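Local coordinates for protein putative short-chain dehydrogenase/reductase (Burkholderia xenovorans, PDB 5IZ4) that probably reduces a carbonyl substrate, possibly a 3-oxoacyl-[acyl-carrier-protein], with a nicotinamide adenine dinucleotide cofactor as a short-chain dehydrogenase/reductase, and binds ADP in its nucleotide pocket, at residues I43-D47 and D48-D52; D118-F121 and E122-Y125; L244-L248 and T249-P253; G178-N181 and T182-S186; A261-N264 and G265-G269. All coordinates share one frame; numbering follows the deposited sequence.

Overall arrangement
The five contacts belong to one Rossmann-type domain built on a seven-stranded parallel sheet, and they follow along the chain in the order 1, 2, 4, 3, 5. Contact 1 lies at the end of strand 40-45, beside the ADP, and contact 5 leaves strand 259-262 at the sheet's edge, about 32 Å away between centres. Contacts 2 and 4 sit on helices 118-146 and 171-191, about 18 Å apart between centres, and touch where the Y125 ring packs on A179; both reach the second subunit. Contacts 3 and 5 touch through L244 and A262, and both face the third subunit. The nucleotide site and two subunit interfaces are thus carried by separate parts of one domain.

Contact 1: residues I43-D47 and D48-D52; sequences IGNFD and DSTRD. With ADP (adenosine-5'-diphosphate), chain B.
The F46 ring has the adenine of ADP over the centre of one face and D47 OD2 over the rim of the other, while the R51 guanidinium has N45 ND2 over one face and D48 at its edge, in plane. This is the turn of a Rossmann beta-alpha-beta unit, where strand 40-45 ends just before F46 and helix 51-63 begins soon after. ADP C5 lies 3.6 Å above the F46 ring plane, and D47 OD2 sits 3.5 Å above the opposite face. F46 CG is anti to the backbone N (chi1 -177°), which swings the ring out from the strand end onto the base.

Behind the ring, T50 ties the turn together. Its OG1 donates to N45 OD1 over 2.6 Å, from above the carbonyl plane, and accepts the D47 N-H at 3.2 Å. The other arm of the N45 amide, ND2, gives a hydrogen to D47 O, which also takes T50 N; the two donors come from opposite faces of that carbonyl, and N45 ND2 has a further partner in D72. S49 is gripped by one carboxylate oxygen, for its OG meets the syn lone pair of D47 OD1 at 2.6 Å and its N adds a weak bond.

R51, bent at chi3, makes a nearly straight salt bridge from NH2 to D48 OD1 (2.7 Å, 169°) and a second one to D72. Toward the nucleotide, the methyl CG2 of T50 stands 3.5 Å from the ribose O2' of ADP.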
# COMPACT_ATOMS: atom_id res chain seq x y z
N ILE A 43 5.01 -34.26 -1.55
CA ILE A 43 5.00 -33.71 -2.90
C ILE A 43 3.58 -33.80 -3.44
O ILE A 43 3.07 -34.89 -3.72
CB ILE A 43 6.00 -34.44 -3.79
CG1 ILE A 43 7.43 -34.06 -3.37
CG2 ILE A 43 5.80 -34.12 -5.26
CD1 ILE A 43 8.46 -35.06 -3.81
N GLY A 44 2.92 -32.65 -3.58
CA GLY A 44 1.55 -32.65 -4.04
C GLY A 44 1.43 -32.68 -5.54
O GLY A 44 1.76 -31.70 -6.22
N ASN A 45 0.98 -33.81 -6.06
CA ASN A 45 0.74 -33.99 -7.48
C ASN A 45 -0.73 -33.69 -7.79
O ASN A 45 -1.61 -33.96 -6.97
CB ASN A 45 1.07 -35.43 -7.91
CG ASN A 45 0.81 -35.67 -9.37
OD1 ASN A 45 1.43 -35.06 -10.23
ND2 ASN A 45 -0.11 -36.59 -9.67
N PHE A 46 -0.98 -33.15 -8.98
CA PHE A 46 -2.36 -32.86 -9.39
C PHE A 46 -3.10 -34.13 -9.80
O PHE A 46 -3.97 -34.62 -9.07
CB PHE A 46 -2.36 -31.81 -10.52
CG PHE A 46 -3.74 -31.38 -10.97
CD1 PHE A 46 -4.86 -31.57 -10.16
CD2 PHE A 46 -3.92 -30.80 -12.22
CE1 PHE A 46 -6.13 -31.19 -10.60
CE2 PHE A 46 -5.18 -30.42 -12.66
CZ PHE A 46 -6.28 -30.61 -11.84
N ASP A 47 -2.78 -34.69 -10.97
CA ASP A 47 -3.53 -35.84 -11.49
C ASP A 47 -2.62 -36.69 -12.36
O ASP A 47 -1.40 -36.55 -12.33
CB ASP A 47 -4.79 -35.36 -12.23
CG ASP A 47 -4.49 -34.45 -13.40
OD1 ASP A 47 -3.35 -34.46 -13.91
OD2 ASP A 47 -5.40 -33.72 -13.84
N ASP A 48 -3.21 -37.59 -13.16
CA ASP A 48 -2.37 -38.47 -13.97
C ASP A 48 -1.52 -37.70 -14.97
O ASP A 48 -0.40 -38.12 -15.29
CB ASP A 48 -3.23 -39.51 -14.70
CG ASP A 48 -3.87 -40.50 -13.76
OD1 ASP A 48 -3.48 -40.55 -12.57
OD2 ASP A 48 -4.77 -41.25 -14.21
N SER A 49 -2.01 -36.55 -15.46
CA SER A 49 -1.27 -35.81 -16.47
C SER A 49 0.02 -35.19 -15.91
O SER A 49 0.95 -34.94 -16.69
CB SER A 49 -2.15 -34.72 -17.07
OG SER A 49 -2.30 -33.62 -16.19
N THR A 50 0.10 -34.96 -14.60
CA THR A 50 1.29 -34.37 -14.00
C THR A 50 2.15 -35.38 -13.23
O THR A 50 3.20 -35.00 -12.71
CB THR A 50 0.89 -33.22 -13.06
OG1 THR A 50 0.07 -33.72 -11.99
CG2 THR A 50 0.11 -32.16 -13.82
N ARG A 51 1.75 -36.65 -13.20
CA ARG A 51 2.38 -37.60 -12.29
C ARG A 51 3.83 -37.88 -12.67
O ARG A 51 4.68 -38.03 -11.79
CB ARG A 51 1.57 -38.89 -12.25
CG ARG A 51 2.14 -39.95 -11.32
CD ARG A 51 1.21 -41.16 -11.29
NE ARG A 51 -0.20 -40.75 -11.30
CZ ARG A 51 -0.82 -40.21 -10.25
NH1 ARG A 51 -0.17 -40.01 -9.11
NH2 ARG A 51 -2.10 -39.85 -10.36
N ASP A 52 4.13 -37.98 -13.97
CA ASP A 52 5.51 -38.25 -14.37
C ASP A 52 6.43 -37.13 -13.92
O ASP A 52 7.53 -37.40 -13.42
CB ASP A 52 5.60 -38.42 -15.89
CG ASP A 52 5.22 -39.81 -16.34
OD1 ASP A 52 4.80 -40.62 -15.48
OD2 ASP A 52 5.35 -40.09 -17.55
PB ADP B . 4.17 -21.80 -11.44
O1B ADP B . 2.94 -21.85 -10.47
O2B ADP B . 5.40 -22.68 -11.04
O3B ADP B . 4.53 -20.42 -12.07
PA ADP B . 2.87 -24.21 -12.78
O1A ADP B . 1.51 -24.27 -13.68
O2A ADP B . 3.89 -25.30 -13.22
O3A ADP B . 3.34 -22.69 -12.79
O5' ADP B . 2.20 -24.62 -11.33
C5' ADP B . 0.79 -24.88 -11.18
C4' ADP B . 0.72 -26.28 -10.58
O4' ADP B . -0.60 -26.49 -9.92
C3' ADP B . 0.85 -27.42 -11.62
O3' ADP B . 1.51 -28.54 -11.10
C2' ADP B . -0.65 -27.77 -11.84
O2' ADP B . -0.70 -29.10 -12.34
C1' ADP B . -1.17 -27.69 -10.41
N9 ADP B . -2.64 -27.60 -10.37
C8 ADP B . -3.52 -26.98 -11.28
N7 ADP B . -4.77 -27.13 -10.89
C5 ADP B . -4.72 -27.86 -9.71
C6 ADP B . -5.70 -28.32 -8.86
N6 ADP B . -7.01 -28.07 -9.12
N1 ADP B . -5.35 -29.01 -7.77
C2 ADP B . -4.04 -29.24 -7.54
N3 ADP B . -3.04 -28.85 -8.30
C4 ADP B . -3.40 -28.15 -9.39

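Contact 2: residues D118-F121 and E122-Y125; sequences DFEF and ERVY
E120 and R123 lie side by side, one turn of helix apart and pointing the same way, and are held by a bidentate salt bridge. R123 meets the carboxylate side-on: NE donates to E120 OE1 and NH2 to E120 OE2, both at 2.9 Å and nearly straight. Both oxygens lie near the guanidinium plane and are met on their syn sides, but the carboxylate is turned 33° from that plane, so NE comes in well out of the carboxylate plane. The bends at chi2 of E120 and at chi3 of R123 bring the two groups together, although both side chains leave the backbone with CG anti to N. R123 NH1 has T104 as a further partner, which helps fix the rotation of the guanidinium.

Beneath them the helical backbone bonds are regular, for instance E122 N to D118 O at 2.9 Å. The loose part is F119, exposed and turned away from the following residues. D118 and E122 are interface residues, their carboxylates both held by R126 of the second subunit.

F121 packs on the start of helix 171-191, and Y125 stacks on Y125 of the second subunit. This first part of helix 118-146 is therefore wedged between its own helix 171-191 and the neighbouring subunit, as in the four-helix interface of many family members.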
# COMPACT_ATOMS: atom_id res chain seq x y z
N ASP A 118 -18.23 -16.00 -16.62
CA ASP A 118 -18.30 -16.38 -15.21
C ASP A 118 -17.69 -17.76 -14.98
O ASP A 118 -17.04 -17.99 -13.95
CB ASP A 118 -19.75 -16.33 -14.71
CG ASP A 118 -20.75 -17.14 -15.54
OD1 ASP A 118 -20.45 -17.57 -16.68
OD2 ASP A 118 -21.88 -17.33 -15.05
N PHE A 119 -17.85 -18.68 -15.94
CA PHE A 119 -17.24 -20.01 -15.82
C PHE A 119 -15.75 -19.92 -15.53
O PHE A 119 -15.23 -20.64 -14.68
CB PHE A 119 -17.46 -20.82 -17.10
CG PHE A 119 -18.88 -21.29 -17.28
CD1 PHE A 119 -19.36 -22.34 -16.53
CD2 PHE A 119 -19.73 -20.66 -18.17
CE1 PHE A 119 -20.68 -22.78 -16.68
CE2 PHE A 119 -21.04 -21.10 -18.34
CZ PHE A 119 -21.51 -22.16 -17.58
N GLU A 120 -15.05 -19.04 -16.25
CA GLU A 120 -13.61 -18.93 -16.09
C GLU A 120 -13.24 -18.23 -14.78
O GLU A 120 -12.29 -18.63 -14.11
CB GLU A 120 -13.00 -18.21 -17.29
CG GLU A 120 -11.50 -17.99 -17.21
CD GLU A 120 -10.69 -19.28 -17.27
OE1 GLU A 120 -11.26 -20.37 -17.58
OE2 GLU A 120 -9.47 -19.20 -17.00
N PHE A 121 -14.02 -17.22 -14.38
CA PHE A 121 -13.78 -16.60 -13.08
C PHE A 121 -13.87 -17.65 -11.98
O PHE A 121 -13.00 -17.71 -11.10
CB PHE A 121 -14.78 -15.47 -12.81
CG PHE A 121 -14.43 -14.13 -13.42
CD1 PHE A 121 -14.93 -13.76 -14.66
CD2 PHE A 121 -13.63 -13.23 -12.73
CE1 PHE A 121 -14.64 -12.53 -15.22
CE2 PHE A 121 -13.32 -11.98 -13.29
CZ PHE A 121 -13.82 -11.64 -14.53
N GLU A 122 -14.90 -18.50 -12.04
CA GLU A 122 -15.05 -19.54 -11.02
C GLU A 122 -13.98 -20.62 -11.15
O GLU A 122 -13.48 -21.12 -10.14
CB GLU A 122 -16.44 -20.18 -11.08
CG GLU A 122 -17.56 -19.21 -10.73
CD GLU A 122 -18.83 -19.90 -10.24
OE1 GLU A 122 -19.16 -20.99 -10.76
OE2 GLU A 122 -19.49 -19.35 -9.33
N ARG A 123 -13.60 -20.98 -12.39
CA ARG A 123 -12.61 -22.04 -12.57
C ARG A 123 -11.29 -21.66 -11.93
O ARG A 123 -10.65 -22.47 -11.25
CB ARG A 123 -12.42 -22.34 -14.06
CG ARG A 123 -11.56 -23.58 -14.34
CD ARG A 123 -11.17 -23.67 -15.81
NE ARG A 123 -10.21 -22.62 -16.15
CZ ARG A 123 -8.90 -22.71 -15.93
NH1 ARG A 123 -8.39 -23.81 -15.39
NH2 ARG A 123 -8.09 -21.69 -16.25
N VAL A 124 -10.87 -20.41 -12.13
CA VAL A 124 -9.61 -19.94 -11.59
C VAL A 124 -9.70 -19.76 -10.08
O VAL A 124 -8.77 -20.09 -9.34
CB VAL A 124 -9.21 -18.63 -12.30
CG1 VAL A 124 -8.01 -18.01 -11.66
CG2 VAL A 124 -8.96 -18.89 -13.78
N TYR A 125 -10.83 -19.22 -9.61
CA TYR A 125 -11.00 -18.96 -8.18
C TYR A 125 -11.04 -20.27 -7.40
O TYR A 125 -10.58 -20.32 -6.26
CB TYR A 125 -12.28 -18.18 -7.96
CG TYR A 125 -12.42 -17.45 -6.64
CD1 TYR A 125 -13.37 -17.85 -5.71
CD2 TYR A 125 -11.64 -16.34 -6.35
CE1 TYR A 125 -13.54 -17.16 -4.50
CE2 TYR A 125 -11.80 -15.65 -5.16
CZ TYR A 125 -12.74 -16.07 -4.24
OH TYR A 125 -12.90 -15.36 -3.05

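Contact 3: residues L244-L248 and T249-P253; sequences LAWFL and TAHAP
A250 sets its methyl into the corner between two perpendicular rings, those of W246 and H251. The CB of A250 lies over the six-membered ring of the indole, 3.6 Å from its centroid and only 16° off the normal, a CH-pi contact. The same methyl stands 3.9 Å above the H251 imidazole plane, over its centre. The two ring planes are at 90°, with the indole five-membered ring and the imidazole 5.7 Å apart between centroids. A water lying in the plane of each joins them, accepting from W246 NE1 at 2.9 Å and hydrogen-bonded to H251 NE2 at 2.8 Å. One water thus serves W246 NE1 and H251 NE2.

F247, its CG anti to the backbone N (chi1 163°), reaches forward along the helix so that CD1 comes 3.7 Å from H251 CB, while CE2 approaches the methyl of A252. L248 CD2 also touches A252 CB, at 4.2 Å.

T249 folds back on the preceding turn: its OG1 and N both donate to A245 O, from opposite faces of that carbonyl, and the hydroxyl is also bonded to S154. W246 itself is wedged among W39, F34 and R33, the last in a cation-pi contact, and F247 also stacks on F247 of the third subunit.

H251 is the first residue to leave helical phi/psi at the end of helix 238-250, its N still bonded to F247 O. This helix packs against strands 153-158 and 195-202 of the Rossmann fold and contributes to a subunit interface.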
# COMPACT_ATOMS: atom_id res chain seq x y z
N LEU A 244 12.85 -17.84 -1.41
CA LEU A 244 12.04 -16.95 -0.61
C LEU A 244 11.07 -17.73 0.28
O LEU A 244 10.88 -17.40 1.45
CB LEU A 244 11.30 -15.98 -1.53
CG LEU A 244 10.44 -14.83 -1.00
CD1 LEU A 244 11.22 -13.90 -0.09
CD2 LEU A 244 9.86 -14.06 -2.18
N ALA A 245 10.45 -18.79 -0.25
CA ALA A 245 9.56 -19.59 0.58
C ALA A 245 10.33 -20.25 1.72
O ALA A 245 9.84 -20.31 2.86
CB ALA A 245 8.86 -20.66 -0.27
N TRP A 246 11.52 -20.76 1.43
CA TRP A 246 12.36 -21.35 2.47
C TRP A 246 12.78 -20.31 3.50
O TRP A 246 12.71 -20.56 4.71
CB TRP A 246 13.60 -22.02 1.85
CG TRP A 246 14.66 -22.31 2.87
CD1 TRP A 246 15.85 -21.66 3.04
CD2 TRP A 246 14.61 -23.31 3.89
NE1 TRP A 246 16.55 -22.20 4.10
CE2 TRP A 246 15.80 -23.21 4.64
CE3 TRP A 246 13.66 -24.27 4.26
CZ2 TRP A 246 16.07 -24.05 5.72
CZ3 TRP A 246 13.93 -25.10 5.33
CH2 TRP A 246 15.12 -24.98 6.06
N PHE A 247 13.20 -19.12 3.05
CA PHE A 247 13.62 -18.09 3.99
C PHE A 247 12.49 -17.70 4.93
O PHE A 247 12.68 -17.61 6.15
CB PHE A 247 14.14 -16.84 3.27
CG PHE A 247 14.21 -15.63 4.18
CD1 PHE A 247 15.27 -15.47 5.06
CD2 PHE A 247 13.18 -14.69 4.20
CE1 PHE A 247 15.32 -14.40 5.92
CE2 PHE A 247 13.23 -13.61 5.06
CZ PHE A 247 14.30 -13.47 5.92
N LEU A 248 11.30 -17.43 4.37
CA LEU A 248 10.17 -17.04 5.20
C LEU A 248 9.84 -18.11 6.22
O LEU A 248 9.42 -17.80 7.34
CB LEU A 248 8.95 -16.74 4.32
CG LEU A 248 9.03 -15.44 3.52
CD1 LEU A 248 7.77 -15.28 2.69
CD2 LEU A 248 9.22 -14.25 4.46
N THR A 249 10.03 -19.38 5.85
CA THR A 249 9.72 -20.46 6.78
C THR A 249 10.77 -20.59 7.87
O THR A 249 10.44 -20.68 9.06
CB THR A 249 9.58 -21.76 5.99
OG1 THR A 249 8.48 -21.63 5.08
CG2 THR A 249 9.38 -22.96 6.92
N ALA A 250 12.04 -20.60 7.50
CA ALA A 250 13.08 -21.02 8.42
C ALA A 250 13.72 -19.87 9.19
O ALA A 250 14.29 -20.10 10.27
CB ALA A 250 14.17 -21.78 7.66
N HIS A 251 13.65 -18.64 8.68
CA HIS A 251 14.50 -17.58 9.21
C HIS A 251 13.76 -16.27 9.44
O HIS A 251 14.40 -15.22 9.58
CB HIS A 251 15.68 -17.33 8.27
CG HIS A 251 16.59 -18.50 8.12
ND1 HIS A 251 17.22 -19.09 9.20
CD2 HIS A 251 17.00 -19.19 7.03
CE1 HIS A 251 17.95 -20.11 8.78
NE2 HIS A 251 17.84 -20.19 7.47
N ALA A 252 12.43 -16.30 9.51
CA ALA A 252 11.62 -15.08 9.60
C ALA A 252 10.55 -15.18 10.68
O ALA A 252 9.36 -15.02 10.40
CB ALA A 252 10.99 -14.78 8.24
N PRO A 253 10.94 -15.38 11.94
CA PRO A 253 9.92 -15.56 13.00
C PRO A 253 9.08 -14.32 13.26
O PRO A 253 8.06 -14.44 13.95
CB PRO A 253 10.75 -15.93 14.23
CG PRO A 253 12.10 -15.30 13.98
CD PRO A 253 12.31 -15.45 12.49
O HOH W 1 19.00 -21.75 5.52

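Contact 4: residues G178-N181 and T182-S186; sequences GAVN and TLTLS
V180 O accepts two hydrogen bonds from T184, from its N at 2.9 Å and its OG1 at 2.8 Å, in helix 171-191, the helix of the short-chain dehydrogenase fold that carries the family's YxxxK sequence just before G178. The two donors arrive from opposite faces of the carbonyl plane, the hydroxyl from well above it. T184 OG1 lies anti to its own carbonyl carbon (chi1 -63°), the setting that turns the hydroxyl back along the helix.

Around this pair the backbone ladder continues with L183 N to A179 O at 2.8 Å and T182 N to G178 O at 3.1 Å. L183 CB also presses to 3.2 Å from A179 O.

Farther out, T184 OG1 is engaged by N157 ND2 of strand 153-158, so one hydroxyl links helix to sheet, and its side chain rests on strand 195-202. N181 holds its amide oxygen on S159. T182 OG1 reaches across to G163 O of the second subunit, and S186 OG to H110 there, so this face of the helix is pinned to the neighbour. At the far end of the turn, L185 N makes only a weak, 3.4 Å bond to N181 O, to which L185 CG lies 3.6 Å away.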
# COMPACT_ATOMS: atom_id res chain seq x y z
N GLY A 178 -5.71 -11.15 -6.03
CA GLY A 178 -6.07 -10.14 -5.05
C GLY A 178 -6.79 -10.75 -3.86
O GLY A 178 -6.56 -10.37 -2.71
N ALA A 179 -7.66 -11.73 -4.12
CA ALA A 179 -8.32 -12.43 -3.03
C ALA A 179 -7.32 -13.21 -2.19
O ALA A 179 -7.44 -13.26 -0.96
CB ALA A 179 -9.39 -13.37 -3.60
N VAL A 180 -6.33 -13.84 -2.83
CA VAL A 180 -5.30 -14.56 -2.08
C VAL A 180 -4.56 -13.61 -1.15
O VAL A 180 -4.30 -13.93 0.02
CB VAL A 180 -4.32 -15.28 -3.03
CG1 VAL A 180 -3.11 -15.80 -2.25
CG2 VAL A 180 -5.02 -16.45 -3.75
N ASN A 181 -4.24 -12.41 -1.64
CA ASN A 181 -3.54 -11.43 -0.80
C ASN A 181 -4.36 -11.08 0.44
O ASN A 181 -3.83 -11.07 1.56
CB ASN A 181 -3.23 -10.18 -1.63
CG ASN A 181 -2.25 -10.47 -2.75
OD1 ASN A 181 -1.62 -11.52 -2.77
ND2 ASN A 181 -2.09 -9.52 -3.67
N THR A 182 -5.65 -10.80 0.26
CA THR A 182 -6.49 -10.47 1.41
C THR A 182 -6.69 -11.68 2.32
O THR A 182 -6.70 -11.54 3.55
CB THR A 182 -7.85 -9.95 0.93
OG1 THR A 182 -7.64 -8.79 0.12
CG2 THR A 182 -8.74 -9.60 2.11
N LEU A 183 -6.91 -12.85 1.72
CA LEU A 183 -7.09 -14.07 2.51
C LEU A 183 -5.87 -14.31 3.40
O LEU A 183 -6.00 -14.74 4.55
CB LEU A 183 -7.32 -15.27 1.59
CG LEU A 183 -7.74 -16.57 2.28
CD1 LEU A 183 -9.26 -16.78 2.13
CD2 LEU A 183 -7.00 -17.74 1.66
N THR A 184 -4.68 -14.05 2.85
CA THR A 184 -3.45 -14.17 3.63
C THR A 184 -3.50 -13.32 4.89
O THR A 184 -3.06 -13.76 5.96
CB THR A 184 -2.28 -13.79 2.73
OG1 THR A 184 -2.20 -14.72 1.64
CG2 THR A 184 -0.97 -13.80 3.51
N LEU A 185 -4.07 -12.11 4.80
CA LEU A 185 -4.18 -11.25 5.98
C LEU A 185 -5.10 -11.85 7.03
O LEU A 185 -4.77 -11.86 8.22
CB LEU A 185 -4.70 -9.87 5.58
CG LEU A 185 -3.83 -9.10 4.59
CD1 LEU A 185 -4.47 -7.76 4.33
CD2 LEU A 185 -2.44 -8.93 5.14
N SER A 186 -6.27 -12.34 6.61
CA SER A 186 -7.18 -12.94 7.59
C SER A 186 -6.53 -14.14 8.25
O SER A 186 -6.59 -14.30 9.48
CB SER A 186 -8.49 -13.34 6.91
OG SER A 186 -9.31 -14.03 7.84

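Contact 5: residues A261-N264 and G265-G269; sequences AAEN and GLLLG
E263 folds its carboxylate under the following turn and takes hydrogens from two backbone nitrogens, one with each oxygen. OE1 receives the G265 N-H at 2.9 Å, from well above the carboxylate plane. OE2 receives that of L267 at 2.8 Å and 166°, on its anti side. The carboxylate gets there because CG occupies the crowded position between backbone N and carbonyl carbon (chi1 35°) and the chain bends again at chi2. This buried acid is thus met by the N-H of G265 in the beta turn and that of L267 in the 3-10 segment, which probably favours its ionised form.

Backbone bonds make up the second group. E263 O accepts L266 N at 3.2 Å, the closing bond of a type I' beta turn running from E263 to L266. Its two central residues, N264 and G265, both have positive phi; at G265 (phi 89°) a side chain would collide with the preceding carbonyl. The chain then winds through a short 3-10 segment, with L268 N bonded to G265 O.

The apolar contact is that of L267 CD1 with the A261 methyl, at 3.8 Å. Van der Waals contacts to oxygen come beside it: L267 crosses E263 at about a right angle, its CB 3.2 Å from OE2, and L266 CG leans on E263 O at 3.5 Å. Beyond these, N264 is held by R234 and S236, and L268 O by R189 of the third subunit.

The whole forms a turn immediately after strand 259-262, the last strand of the Rossmann sheet, and carries the chain's C-terminal end toward a neighbouring subunit.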
# COMPACT_ATOMS: atom_id res chain seq x y z
N ALA A 261 6.92 -9.00 -2.81
CA ALA A 261 7.00 -8.93 -4.27
C ALA A 261 8.43 -9.17 -4.73
O ALA A 261 9.36 -8.49 -4.29
CB ALA A 261 6.50 -7.56 -4.76
N ALA A 262 8.60 -10.16 -5.62
CA ALA A 262 9.89 -10.50 -6.21
C ALA A 262 9.65 -10.47 -7.71
O ALA A 262 9.30 -11.49 -8.32
CB ALA A 262 10.39 -11.86 -5.72
N GLU A 263 9.79 -9.28 -8.31
CA GLU A 263 9.30 -9.07 -9.66
C GLU A 263 10.28 -8.28 -10.52
O GLU A 263 9.87 -7.69 -11.52
CB GLU A 263 7.94 -8.33 -9.64
CG GLU A 263 7.75 -7.29 -8.53
CD GLU A 263 8.82 -6.20 -8.49
OE1 GLU A 263 10.00 -6.52 -8.21
OE2 GLU A 263 8.48 -5.02 -8.74
N ASN A 264 11.55 -8.26 -10.13
CA ASN A 264 12.62 -7.70 -10.96
C ASN A 264 12.42 -6.21 -11.23
O ASN A 264 12.88 -5.68 -12.25
CB ASN A 264 12.75 -8.50 -12.26
CG ASN A 264 13.18 -9.92 -11.98
OD1 ASN A 264 14.27 -10.13 -11.45
ND2 ASN A 264 12.31 -10.89 -12.26
N GLY A 265 11.74 -5.51 -10.32
CA GLY A 265 11.57 -4.08 -10.42
C GLY A 265 10.36 -3.61 -11.20
O GLY A 265 10.18 -2.40 -11.36
N LEU A 266 9.51 -4.52 -11.69
CA LEU A 266 8.41 -4.08 -12.54
C LEU A 266 7.51 -3.06 -11.84
O LEU A 266 6.95 -2.18 -12.50
CB LEU A 266 7.58 -5.28 -13.00
CG LEU A 266 8.20 -6.12 -14.13
CD1 LEU A 266 7.41 -7.40 -14.35
CD2 LEU A 266 8.29 -5.32 -15.42
N LEU A 267 7.36 -3.15 -10.52
CA LEU A 267 6.53 -2.19 -9.79
C LEU A 267 7.10 -0.78 -9.85
O LEU A 267 6.35 0.18 -9.65
CB LEU A 267 6.36 -2.62 -8.33
CG LEU A 267 5.46 -3.83 -8.07
CD1 LEU A 267 5.71 -4.36 -6.66
CD2 LEU A 267 3.99 -3.45 -8.26
N LEU A 268 8.40 -0.64 -10.14
CA LEU A 268 8.99 0.69 -10.28
C LEU A 268 8.65 1.35 -11.60
O LEU A 268 8.90 2.56 -11.76
CB LEU A 268 10.51 0.60 -10.13
CG LEU A 268 11.00 0.07 -8.78
CD1 LEU A 268 12.46 -0.32 -8.90
CD2 LEU A 268 10.81 1.12 -7.71
N GLY A 269 8.11 0.61 -12.56
CA GLY A 269 7.75 1.16 -13.85
C GLY A 269 8.57 0.56 -14.98
O GLY A 269 9.70 0.13 -14.76